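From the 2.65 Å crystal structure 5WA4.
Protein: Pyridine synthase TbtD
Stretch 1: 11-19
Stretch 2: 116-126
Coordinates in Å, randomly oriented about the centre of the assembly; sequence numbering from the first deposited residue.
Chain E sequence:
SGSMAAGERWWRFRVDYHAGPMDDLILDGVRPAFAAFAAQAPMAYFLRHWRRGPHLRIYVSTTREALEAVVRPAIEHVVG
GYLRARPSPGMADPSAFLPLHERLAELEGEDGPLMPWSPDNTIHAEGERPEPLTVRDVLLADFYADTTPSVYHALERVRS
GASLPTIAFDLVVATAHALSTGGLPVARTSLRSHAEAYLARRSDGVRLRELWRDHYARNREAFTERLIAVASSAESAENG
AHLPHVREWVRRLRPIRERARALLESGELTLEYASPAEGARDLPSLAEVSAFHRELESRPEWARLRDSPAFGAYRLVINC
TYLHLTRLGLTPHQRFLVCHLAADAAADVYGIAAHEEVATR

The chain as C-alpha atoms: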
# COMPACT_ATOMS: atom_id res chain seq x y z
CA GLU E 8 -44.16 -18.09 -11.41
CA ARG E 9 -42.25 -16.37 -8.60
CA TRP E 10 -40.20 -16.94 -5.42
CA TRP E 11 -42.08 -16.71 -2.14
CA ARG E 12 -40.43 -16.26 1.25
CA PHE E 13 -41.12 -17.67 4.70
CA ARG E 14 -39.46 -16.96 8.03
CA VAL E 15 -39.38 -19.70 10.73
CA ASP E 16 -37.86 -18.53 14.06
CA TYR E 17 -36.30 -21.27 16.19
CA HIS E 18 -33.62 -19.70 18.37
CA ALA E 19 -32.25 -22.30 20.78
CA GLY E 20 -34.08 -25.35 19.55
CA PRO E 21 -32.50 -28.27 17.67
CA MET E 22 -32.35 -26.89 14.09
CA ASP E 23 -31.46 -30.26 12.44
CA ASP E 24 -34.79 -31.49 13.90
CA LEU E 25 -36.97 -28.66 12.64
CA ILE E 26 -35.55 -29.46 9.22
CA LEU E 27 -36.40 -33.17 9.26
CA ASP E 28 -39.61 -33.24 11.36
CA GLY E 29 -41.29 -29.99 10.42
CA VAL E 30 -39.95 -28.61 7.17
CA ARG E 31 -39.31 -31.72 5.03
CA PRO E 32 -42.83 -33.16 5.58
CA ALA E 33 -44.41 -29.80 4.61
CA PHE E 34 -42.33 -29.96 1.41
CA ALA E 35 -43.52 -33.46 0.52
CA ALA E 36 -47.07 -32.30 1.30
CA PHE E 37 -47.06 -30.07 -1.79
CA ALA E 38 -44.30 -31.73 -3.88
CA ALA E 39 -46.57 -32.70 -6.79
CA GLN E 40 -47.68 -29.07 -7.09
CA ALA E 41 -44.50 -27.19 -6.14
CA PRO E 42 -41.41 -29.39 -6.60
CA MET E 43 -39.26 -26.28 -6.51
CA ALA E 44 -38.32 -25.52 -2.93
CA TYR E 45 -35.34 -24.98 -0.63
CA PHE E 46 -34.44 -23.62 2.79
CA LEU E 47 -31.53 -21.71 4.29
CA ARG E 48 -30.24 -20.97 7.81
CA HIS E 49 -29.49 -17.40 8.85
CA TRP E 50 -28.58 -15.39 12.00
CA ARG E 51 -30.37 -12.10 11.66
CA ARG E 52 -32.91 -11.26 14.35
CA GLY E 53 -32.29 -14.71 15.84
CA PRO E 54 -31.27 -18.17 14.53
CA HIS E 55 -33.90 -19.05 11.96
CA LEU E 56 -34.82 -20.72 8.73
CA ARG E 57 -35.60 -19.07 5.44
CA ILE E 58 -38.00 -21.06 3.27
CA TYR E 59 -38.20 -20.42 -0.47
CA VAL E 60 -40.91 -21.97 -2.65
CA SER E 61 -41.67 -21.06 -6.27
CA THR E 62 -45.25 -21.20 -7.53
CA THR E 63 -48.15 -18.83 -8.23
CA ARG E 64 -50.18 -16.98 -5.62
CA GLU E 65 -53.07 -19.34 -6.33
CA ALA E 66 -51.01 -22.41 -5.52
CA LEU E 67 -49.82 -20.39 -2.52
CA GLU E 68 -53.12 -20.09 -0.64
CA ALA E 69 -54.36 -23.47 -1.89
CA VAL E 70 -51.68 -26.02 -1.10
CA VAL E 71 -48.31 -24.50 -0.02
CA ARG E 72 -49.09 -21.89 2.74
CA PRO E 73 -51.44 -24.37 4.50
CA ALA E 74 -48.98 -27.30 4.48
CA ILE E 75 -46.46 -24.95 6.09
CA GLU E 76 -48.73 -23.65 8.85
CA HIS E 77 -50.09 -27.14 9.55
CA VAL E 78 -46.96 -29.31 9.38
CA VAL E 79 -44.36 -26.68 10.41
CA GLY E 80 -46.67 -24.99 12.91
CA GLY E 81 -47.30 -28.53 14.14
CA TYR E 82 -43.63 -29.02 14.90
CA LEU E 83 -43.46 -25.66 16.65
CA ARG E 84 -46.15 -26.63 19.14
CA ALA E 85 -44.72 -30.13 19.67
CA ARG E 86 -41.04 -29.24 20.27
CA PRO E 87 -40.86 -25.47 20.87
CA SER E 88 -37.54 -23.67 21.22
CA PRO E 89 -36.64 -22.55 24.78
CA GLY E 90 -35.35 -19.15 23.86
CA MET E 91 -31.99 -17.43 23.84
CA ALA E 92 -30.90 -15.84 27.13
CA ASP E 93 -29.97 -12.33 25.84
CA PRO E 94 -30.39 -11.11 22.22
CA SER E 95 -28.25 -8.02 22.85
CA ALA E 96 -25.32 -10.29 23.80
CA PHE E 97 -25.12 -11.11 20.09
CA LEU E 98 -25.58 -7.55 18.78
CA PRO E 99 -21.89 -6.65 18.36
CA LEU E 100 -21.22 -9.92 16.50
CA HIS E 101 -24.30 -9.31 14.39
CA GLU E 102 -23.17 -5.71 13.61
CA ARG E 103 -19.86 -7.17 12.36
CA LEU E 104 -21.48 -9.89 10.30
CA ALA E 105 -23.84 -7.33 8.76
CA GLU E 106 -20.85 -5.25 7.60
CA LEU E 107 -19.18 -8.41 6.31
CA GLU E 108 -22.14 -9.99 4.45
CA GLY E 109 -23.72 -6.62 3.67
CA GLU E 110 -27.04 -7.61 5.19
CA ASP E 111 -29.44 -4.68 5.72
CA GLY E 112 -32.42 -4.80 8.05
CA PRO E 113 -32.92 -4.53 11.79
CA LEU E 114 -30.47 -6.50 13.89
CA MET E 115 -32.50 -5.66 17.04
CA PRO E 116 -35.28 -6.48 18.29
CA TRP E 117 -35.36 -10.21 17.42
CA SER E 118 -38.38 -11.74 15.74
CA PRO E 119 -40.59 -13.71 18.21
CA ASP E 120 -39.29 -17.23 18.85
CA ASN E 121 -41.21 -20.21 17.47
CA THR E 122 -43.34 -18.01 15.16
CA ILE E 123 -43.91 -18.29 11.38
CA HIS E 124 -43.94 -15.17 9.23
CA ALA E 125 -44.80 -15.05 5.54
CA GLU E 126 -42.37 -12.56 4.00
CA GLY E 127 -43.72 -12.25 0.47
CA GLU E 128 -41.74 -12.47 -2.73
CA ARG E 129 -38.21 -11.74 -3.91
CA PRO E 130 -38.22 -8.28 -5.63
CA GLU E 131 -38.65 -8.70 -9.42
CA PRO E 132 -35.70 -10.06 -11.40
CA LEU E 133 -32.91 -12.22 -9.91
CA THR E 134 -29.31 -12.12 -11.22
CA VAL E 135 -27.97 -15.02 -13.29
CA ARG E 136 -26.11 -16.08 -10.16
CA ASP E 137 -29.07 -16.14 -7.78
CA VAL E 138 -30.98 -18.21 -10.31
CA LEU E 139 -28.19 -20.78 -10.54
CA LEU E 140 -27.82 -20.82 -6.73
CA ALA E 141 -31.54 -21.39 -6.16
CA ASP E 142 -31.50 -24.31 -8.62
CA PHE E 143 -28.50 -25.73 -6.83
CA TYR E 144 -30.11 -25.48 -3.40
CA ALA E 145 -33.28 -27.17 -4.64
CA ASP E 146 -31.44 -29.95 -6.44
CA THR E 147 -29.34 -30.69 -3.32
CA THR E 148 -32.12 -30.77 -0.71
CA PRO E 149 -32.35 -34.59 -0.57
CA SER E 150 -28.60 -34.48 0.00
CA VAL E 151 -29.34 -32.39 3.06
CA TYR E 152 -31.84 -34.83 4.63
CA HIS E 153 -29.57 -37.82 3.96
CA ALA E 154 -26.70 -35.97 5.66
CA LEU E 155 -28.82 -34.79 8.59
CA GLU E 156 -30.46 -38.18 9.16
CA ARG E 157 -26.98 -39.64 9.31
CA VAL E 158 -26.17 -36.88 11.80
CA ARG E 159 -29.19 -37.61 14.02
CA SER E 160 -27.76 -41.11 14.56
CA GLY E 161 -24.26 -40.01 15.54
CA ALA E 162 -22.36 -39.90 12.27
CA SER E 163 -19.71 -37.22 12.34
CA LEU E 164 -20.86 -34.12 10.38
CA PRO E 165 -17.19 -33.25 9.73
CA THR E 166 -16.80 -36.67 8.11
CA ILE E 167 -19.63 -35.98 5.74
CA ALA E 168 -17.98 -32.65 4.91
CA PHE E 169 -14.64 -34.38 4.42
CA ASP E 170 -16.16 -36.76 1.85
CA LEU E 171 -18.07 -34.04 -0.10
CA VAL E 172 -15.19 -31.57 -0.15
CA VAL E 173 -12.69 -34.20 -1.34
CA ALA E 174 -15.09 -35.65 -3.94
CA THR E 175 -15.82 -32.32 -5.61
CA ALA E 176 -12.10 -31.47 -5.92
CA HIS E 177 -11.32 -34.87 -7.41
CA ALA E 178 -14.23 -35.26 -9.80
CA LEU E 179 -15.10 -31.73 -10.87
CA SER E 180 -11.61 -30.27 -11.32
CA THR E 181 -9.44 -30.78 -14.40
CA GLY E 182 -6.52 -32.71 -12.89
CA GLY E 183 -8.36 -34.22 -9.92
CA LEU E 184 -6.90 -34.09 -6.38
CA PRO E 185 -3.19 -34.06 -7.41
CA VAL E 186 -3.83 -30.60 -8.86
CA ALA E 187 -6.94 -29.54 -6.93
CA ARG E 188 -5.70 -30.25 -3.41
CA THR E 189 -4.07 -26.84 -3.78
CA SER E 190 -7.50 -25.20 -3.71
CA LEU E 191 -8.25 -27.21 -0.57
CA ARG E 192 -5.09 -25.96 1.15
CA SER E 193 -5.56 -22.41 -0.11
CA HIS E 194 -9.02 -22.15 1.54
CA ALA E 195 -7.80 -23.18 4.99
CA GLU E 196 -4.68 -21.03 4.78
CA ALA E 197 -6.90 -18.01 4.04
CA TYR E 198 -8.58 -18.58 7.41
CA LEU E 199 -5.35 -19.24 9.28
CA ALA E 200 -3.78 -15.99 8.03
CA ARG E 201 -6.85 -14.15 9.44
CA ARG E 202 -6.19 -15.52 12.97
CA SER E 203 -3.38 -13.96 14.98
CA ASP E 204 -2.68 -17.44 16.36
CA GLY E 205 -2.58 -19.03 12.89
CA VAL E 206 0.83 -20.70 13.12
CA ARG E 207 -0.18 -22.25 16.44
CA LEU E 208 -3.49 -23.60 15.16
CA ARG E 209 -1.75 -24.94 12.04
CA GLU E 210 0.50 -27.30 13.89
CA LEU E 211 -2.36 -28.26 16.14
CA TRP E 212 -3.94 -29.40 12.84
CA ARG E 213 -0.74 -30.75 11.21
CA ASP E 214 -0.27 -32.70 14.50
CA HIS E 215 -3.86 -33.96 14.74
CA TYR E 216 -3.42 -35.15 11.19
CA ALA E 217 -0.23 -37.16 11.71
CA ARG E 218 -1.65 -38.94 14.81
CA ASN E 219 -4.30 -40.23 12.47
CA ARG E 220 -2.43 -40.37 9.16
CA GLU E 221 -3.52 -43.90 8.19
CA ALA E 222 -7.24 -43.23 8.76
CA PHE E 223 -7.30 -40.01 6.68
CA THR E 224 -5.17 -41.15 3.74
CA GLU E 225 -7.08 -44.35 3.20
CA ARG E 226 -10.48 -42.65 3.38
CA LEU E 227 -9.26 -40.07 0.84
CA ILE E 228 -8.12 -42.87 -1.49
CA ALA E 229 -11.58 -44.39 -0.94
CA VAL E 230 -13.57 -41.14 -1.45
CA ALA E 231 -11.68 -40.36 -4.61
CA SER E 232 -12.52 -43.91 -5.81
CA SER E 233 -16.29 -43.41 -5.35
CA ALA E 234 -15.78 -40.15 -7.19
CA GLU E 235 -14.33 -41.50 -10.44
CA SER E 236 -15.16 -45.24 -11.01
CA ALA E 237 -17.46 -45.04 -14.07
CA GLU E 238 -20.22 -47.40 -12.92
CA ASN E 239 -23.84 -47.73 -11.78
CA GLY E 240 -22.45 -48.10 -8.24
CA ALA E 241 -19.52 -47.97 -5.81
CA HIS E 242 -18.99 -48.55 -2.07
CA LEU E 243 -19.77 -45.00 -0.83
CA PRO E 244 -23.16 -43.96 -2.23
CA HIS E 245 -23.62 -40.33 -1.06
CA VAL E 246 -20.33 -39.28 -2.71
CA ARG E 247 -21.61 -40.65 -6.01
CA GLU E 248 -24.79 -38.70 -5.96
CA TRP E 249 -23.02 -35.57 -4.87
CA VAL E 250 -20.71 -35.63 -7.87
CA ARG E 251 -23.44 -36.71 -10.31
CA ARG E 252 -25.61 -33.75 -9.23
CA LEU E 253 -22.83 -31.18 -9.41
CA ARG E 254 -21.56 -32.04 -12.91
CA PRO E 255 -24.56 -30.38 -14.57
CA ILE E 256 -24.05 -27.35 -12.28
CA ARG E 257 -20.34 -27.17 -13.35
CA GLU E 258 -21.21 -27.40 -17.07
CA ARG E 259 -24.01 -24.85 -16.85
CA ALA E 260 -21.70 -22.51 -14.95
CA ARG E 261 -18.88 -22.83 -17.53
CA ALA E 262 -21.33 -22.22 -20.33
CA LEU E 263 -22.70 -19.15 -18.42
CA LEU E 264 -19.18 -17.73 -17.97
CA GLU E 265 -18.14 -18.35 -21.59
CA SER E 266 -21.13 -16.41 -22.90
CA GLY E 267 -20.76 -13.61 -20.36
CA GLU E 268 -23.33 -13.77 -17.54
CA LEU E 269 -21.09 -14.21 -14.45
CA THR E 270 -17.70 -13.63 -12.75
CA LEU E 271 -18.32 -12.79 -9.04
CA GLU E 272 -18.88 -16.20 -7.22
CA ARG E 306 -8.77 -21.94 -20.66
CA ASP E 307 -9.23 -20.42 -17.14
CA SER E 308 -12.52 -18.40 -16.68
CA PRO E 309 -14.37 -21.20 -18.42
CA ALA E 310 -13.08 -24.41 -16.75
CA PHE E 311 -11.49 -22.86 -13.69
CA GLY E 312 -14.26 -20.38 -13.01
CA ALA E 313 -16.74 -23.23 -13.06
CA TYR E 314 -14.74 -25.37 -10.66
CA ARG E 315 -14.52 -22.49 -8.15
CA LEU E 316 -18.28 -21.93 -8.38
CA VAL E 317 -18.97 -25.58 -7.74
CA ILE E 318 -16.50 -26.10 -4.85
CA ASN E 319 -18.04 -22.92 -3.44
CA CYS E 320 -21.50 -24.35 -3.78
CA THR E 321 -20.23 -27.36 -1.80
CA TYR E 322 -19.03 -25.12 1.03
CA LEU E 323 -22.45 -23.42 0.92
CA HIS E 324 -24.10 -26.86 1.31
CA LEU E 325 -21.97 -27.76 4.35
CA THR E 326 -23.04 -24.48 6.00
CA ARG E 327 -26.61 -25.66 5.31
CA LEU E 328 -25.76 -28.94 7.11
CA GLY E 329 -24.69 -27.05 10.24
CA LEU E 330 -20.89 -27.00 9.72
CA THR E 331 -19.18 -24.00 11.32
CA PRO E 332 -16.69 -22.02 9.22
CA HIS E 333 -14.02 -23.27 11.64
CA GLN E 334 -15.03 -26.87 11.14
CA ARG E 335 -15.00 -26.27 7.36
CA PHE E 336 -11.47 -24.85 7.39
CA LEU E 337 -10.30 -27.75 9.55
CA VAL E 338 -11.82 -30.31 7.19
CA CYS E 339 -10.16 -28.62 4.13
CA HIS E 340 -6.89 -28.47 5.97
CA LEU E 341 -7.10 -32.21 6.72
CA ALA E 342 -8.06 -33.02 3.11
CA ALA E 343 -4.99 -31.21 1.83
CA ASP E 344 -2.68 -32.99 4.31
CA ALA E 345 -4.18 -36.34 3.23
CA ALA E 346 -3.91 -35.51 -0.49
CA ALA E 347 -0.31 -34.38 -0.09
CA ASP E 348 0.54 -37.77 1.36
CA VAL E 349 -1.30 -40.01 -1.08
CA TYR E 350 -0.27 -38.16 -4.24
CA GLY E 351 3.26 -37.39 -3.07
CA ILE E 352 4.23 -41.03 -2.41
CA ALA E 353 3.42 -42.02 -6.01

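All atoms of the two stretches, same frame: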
# COMPACT_ATOMS: atom_id res chain seq x y z
N TRP E 11 -41.46 -17.17 -3.38
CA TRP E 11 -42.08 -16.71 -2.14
C TRP E 11 -41.20 -17.01 -0.93
O TRP E 11 -40.46 -18.00 -0.91
CB TRP E 11 -43.45 -17.36 -1.97
CG TRP E 11 -44.40 -17.06 -3.09
CD1 TRP E 11 -44.74 -17.89 -4.13
CD2 TRP E 11 -45.13 -15.84 -3.30
NE1 TRP E 11 -45.64 -17.26 -4.96
CE2 TRP E 11 -45.90 -16.01 -4.47
CE3 TRP E 11 -45.21 -14.63 -2.60
CZ2 TRP E 11 -46.73 -15.00 -4.95
CZ3 TRP E 11 -46.04 -13.64 -3.09
CH2 TRP E 11 -46.79 -13.83 -4.26
N ARG E 12 -41.29 -16.15 0.08
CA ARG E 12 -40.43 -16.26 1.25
C ARG E 12 -41.18 -16.55 2.54
O ARG E 12 -42.26 -16.02 2.79
CB ARG E 12 -39.62 -14.98 1.43
CG ARG E 12 -38.65 -14.71 0.31
CD ARG E 12 -37.87 -13.44 0.56
NE ARG E 12 -38.70 -12.26 0.39
CZ ARG E 12 -38.30 -11.03 0.70
NH1 ARG E 12 -37.08 -10.85 1.19
NH2 ARG E 12 -39.10 -9.99 0.52
N PHE E 13 -40.59 -17.41 3.37
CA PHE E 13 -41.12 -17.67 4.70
C PHE E 13 -40.03 -17.57 5.75
O PHE E 13 -38.89 -17.97 5.50
CB PHE E 13 -41.78 -19.06 4.73
CG PHE E 13 -43.14 -19.09 4.08
CD1 PHE E 13 -44.25 -18.59 4.73
CD2 PHE E 13 -43.30 -19.62 2.81
CE1 PHE E 13 -45.50 -18.61 4.13
CE2 PHE E 13 -44.55 -19.65 2.21
CZ PHE E 13 -45.64 -19.14 2.87
N ARG E 14 -40.38 -17.03 6.91
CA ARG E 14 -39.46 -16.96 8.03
C ARG E 14 -39.92 -17.84 9.21
O ARG E 14 -40.98 -17.60 9.79
CB ARG E 14 -39.30 -15.52 8.50
CG ARG E 14 -38.16 -15.37 9.51
CD ARG E 14 -38.15 -14.07 10.29
NE ARG E 14 -37.23 -14.19 11.43
CZ ARG E 14 -35.97 -13.77 11.44
NH1 ARG E 14 -35.45 -13.18 10.37
NH2 ARG E 14 -35.22 -13.93 12.52
N VAL E 15 -39.12 -18.85 9.56
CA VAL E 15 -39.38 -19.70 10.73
C VAL E 15 -38.38 -19.50 11.87
O VAL E 15 -37.27 -20.04 11.81
CB VAL E 15 -39.32 -21.19 10.34
CG1 VAL E 15 -39.77 -22.07 11.51
CG2 VAL E 15 -40.14 -21.45 9.09
N ASP E 16 -38.75 -18.75 12.91
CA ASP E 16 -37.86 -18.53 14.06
C ASP E 16 -37.75 -19.75 14.99
O ASP E 16 -38.75 -20.35 15.38
CB ASP E 16 -38.33 -17.32 14.88
CG ASP E 16 -38.21 -16.01 14.12
OD1 ASP E 16 -39.15 -15.66 13.36
OD2 ASP E 16 -37.18 -15.33 14.29
N TYR E 17 -36.52 -20.10 15.36
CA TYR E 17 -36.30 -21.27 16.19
C TYR E 17 -34.95 -21.13 16.89
O TYR E 17 -34.01 -21.86 16.60
CB TYR E 17 -36.37 -22.52 15.33
CG TYR E 17 -36.62 -23.83 16.03
CD1 TYR E 17 -37.78 -24.04 16.78
CD2 TYR E 17 -35.72 -24.87 15.89
CE1 TYR E 17 -38.00 -25.26 17.39
CE2 TYR E 17 -35.92 -26.09 16.50
CZ TYR E 17 -37.06 -26.30 17.24
OH TYR E 17 -37.23 -27.54 17.83
N HIS E 18 -34.88 -20.18 17.81
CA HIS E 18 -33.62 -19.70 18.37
C HIS E 18 -32.69 -20.75 19.00
O HIS E 18 -31.55 -20.91 18.57
CB HIS E 18 -33.92 -18.61 19.40
CG HIS E 18 -34.69 -17.46 18.83
ND1 HIS E 18 -35.38 -16.57 19.61
CD2 HIS E 18 -34.87 -17.06 17.55
CE1 HIS E 18 -35.96 -15.66 18.84
NE2 HIS E 18 -35.66 -15.94 17.58
N ALA E 19 -33.16 -21.44 20.04
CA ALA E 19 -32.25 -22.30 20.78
C ALA E 19 -32.65 -23.75 20.63
O ALA E 19 -32.08 -24.63 21.27
CB ALA E 19 -32.22 -21.91 22.25
N PRO E 116 -34.93 -5.35 17.42
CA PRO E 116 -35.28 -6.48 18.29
C PRO E 116 -35.49 -7.77 17.51
O PRO E 116 -36.04 -7.70 16.41
CB PRO E 116 -36.61 -6.03 18.90
CG PRO E 116 -36.62 -4.56 18.79
CD PRO E 116 -35.95 -4.29 17.49
N TRP E 117 -35.11 -8.92 18.07
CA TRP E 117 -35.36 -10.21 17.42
C TRP E 117 -36.84 -10.42 17.10
O TRP E 117 -37.73 -9.89 17.76
CB TRP E 117 -34.85 -11.38 18.27
CG TRP E 117 -33.34 -11.52 18.27
CD1 TRP E 117 -32.44 -10.59 17.85
CD2 TRP E 117 -32.57 -12.66 18.70
NE1 TRP E 117 -31.16 -11.07 17.99
CE2 TRP E 117 -31.21 -12.34 18.50
CE3 TRP E 117 -32.89 -13.92 19.21
CZ2 TRP E 117 -30.18 -13.22 18.82
CZ3 TRP E 117 -31.86 -14.81 19.52
CH2 TRP E 117 -30.52 -14.46 19.32
N SER E 118 -37.07 -11.18 16.04
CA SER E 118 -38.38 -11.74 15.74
C SER E 118 -38.76 -12.68 16.89
O SER E 118 -37.88 -13.29 17.51
CB SER E 118 -38.34 -12.48 14.40
OG SER E 118 -39.37 -13.44 14.27
N PRO E 119 -40.06 -12.80 17.18
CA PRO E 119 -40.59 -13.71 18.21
C PRO E 119 -40.19 -15.15 17.97
O PRO E 119 -40.26 -15.60 16.83
CB PRO E 119 -42.09 -13.53 18.08
CG PRO E 119 -42.25 -12.14 17.57
CD PRO E 119 -41.12 -11.96 16.61
N ASP E 120 -39.78 -15.86 19.02
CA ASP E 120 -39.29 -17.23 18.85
C ASP E 120 -40.47 -18.13 18.53
O ASP E 120 -41.61 -17.82 18.88
CB ASP E 120 -38.54 -17.69 20.10
CG ASP E 120 -37.72 -18.96 19.88
OD1 ASP E 120 -37.48 -19.36 18.72
OD2 ASP E 120 -37.27 -19.55 20.89
N ASN E 121 -40.20 -19.22 17.82
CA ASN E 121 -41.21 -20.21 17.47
C ASN E 121 -42.39 -19.72 16.63
O ASN E 121 -43.38 -20.44 16.50
CB ASN E 121 -41.76 -20.86 18.75
CG ASN E 121 -40.68 -21.48 19.60
OD1 ASN E 121 -40.15 -22.53 19.26
ND2 ASN E 121 -40.36 -20.83 20.71
N THR E 122 -42.30 -18.50 16.08
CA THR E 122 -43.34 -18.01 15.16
C THR E 122 -43.01 -18.26 13.68
O THR E 122 -41.86 -18.52 13.33
CB THR E 122 -43.59 -16.50 15.33
OG1 THR E 122 -42.36 -15.79 15.16
CG2 THR E 122 -44.15 -16.21 16.69
N ILE E 123 -44.04 -18.17 12.84
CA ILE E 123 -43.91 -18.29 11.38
C ILE E 123 -44.41 -17.03 10.72
O ILE E 123 -45.56 -16.64 10.90
CB ILE E 123 -44.71 -19.49 10.82
CG1 ILE E 123 -43.99 -20.80 11.14
CG2 ILE E 123 -44.91 -19.34 9.33
CD1 ILE E 123 -44.74 -22.04 10.68
N HIS E 124 -43.54 -16.38 9.94
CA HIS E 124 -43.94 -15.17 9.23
C HIS E 124 -43.80 -15.40 7.73
O HIS E 124 -42.79 -15.91 7.25
CB HIS E 124 -43.10 -13.98 9.67
CG HIS E 124 -43.07 -13.78 11.15
ND1 HIS E 124 -43.93 -12.93 11.81
CD2 HIS E 124 -42.27 -14.33 12.11
CE1 HIS E 124 -43.67 -12.96 13.10
NE2 HIS E 124 -42.67 -13.80 13.31
N ALA E 125 -44.85 -15.04 6.99
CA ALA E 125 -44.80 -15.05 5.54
C ALA E 125 -44.21 -13.71 5.11
O ALA E 125 -44.69 -12.66 5.54
CB ALA E 125 -46.19 -15.27 4.95
N GLU E 126 -43.16 -13.76 4.28
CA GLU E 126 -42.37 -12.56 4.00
C GLU E 126 -42.59 -12.03 2.58
O GLU E 126 -42.05 -10.98 2.21
CB GLU E 126 -40.87 -12.83 4.24
CG GLU E 126 -40.43 -12.82 5.73
CD GLU E 126 -38.92 -12.91 5.93
OE1 GLU E 126 -38.21 -13.35 5.01
OE2 GLU E 126 -38.44 -12.52 7.01

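How does the loop at the start of the second stretch meet the first? Pro116, which follows a cis peptide bond, stays out of reach, so the contact begins at Trp117. Its six-membered ring turns an edge toward the face of His18, with ring centroids 4.8 Å apart and planes at 72°; the closest atoms are Trp117 CE3 and His18 CE1, at 3.5 Å. Ser118 then points toward Asp16, and its hydroxyl donates a hydrogen bond from OG to Asp16 OD1. The modelled separation of these two atoms, 2.4 Å, is very short, and OG sits too close to its neighbour for its position to be trusted in detail. The same carboxylate is held within its own strand by Arg14, whose NH2 forms a salt bridge with Asp16 OD2 at 3.0 Å.

What does the turn from Pro119 to Thr122 contribute? This type II turn places Asp120 beside the end of the first strand, where Asp120 OD1 accepts a hydrogen bond from His18 N at 2.9 Å. The carboxylate also lies over the His18 ring on the face opposite Trp117, so the imidazole is flanked on both faces. Asn121, with the positive phi expected at the third position of such a turn, sends its backbone N to Asp16 O in a weak hydrogen bond of 3.1 Å, bent to 122° at the hydrogen. The turn is braced internally by Thr122 OG1, which donates to Pro119 O at 2.7 Å.

Where does regular pairing take over? Thr122 O accepts a hydrogen bond from Asp16 N at 3.1 Å, just before the strand begins at Ile123. The two strands run antiparallel, their directions 158° apart. Ile123 faces Val15 as a non-hydrogen-bonded pair, and their side chains meet loosely, with Ile123 CG1 4.4 Å from Val15 CG2. His124 and Arg14 form the hydrogen-bonded pair: His124 N reaches Arg14 O at 2.8 Å, and Arg14 N reaches His124 O at 2.7 Å, both nearly linear. The His124 side chain turns back along its own stretch, donating from NE2 to Thr122 OG1 at 2.7 Å.

How does the contact finish? Ala125 lies on the same sheet face as Ile123, Val15 and Phe13, and its CB packs 3.5 Å from Phe13 CE1. Glu126 extends the backbone ladder, donating from N to Arg12 O at 2.9 Å. Its side chain runs alongside the first strand, bringing OE2 to 3.5 Å from Arg14 CB. The opposite charges remain beyond salt-bridge range, with Glu126 OE2 4.5 Å from Arg14 NH1.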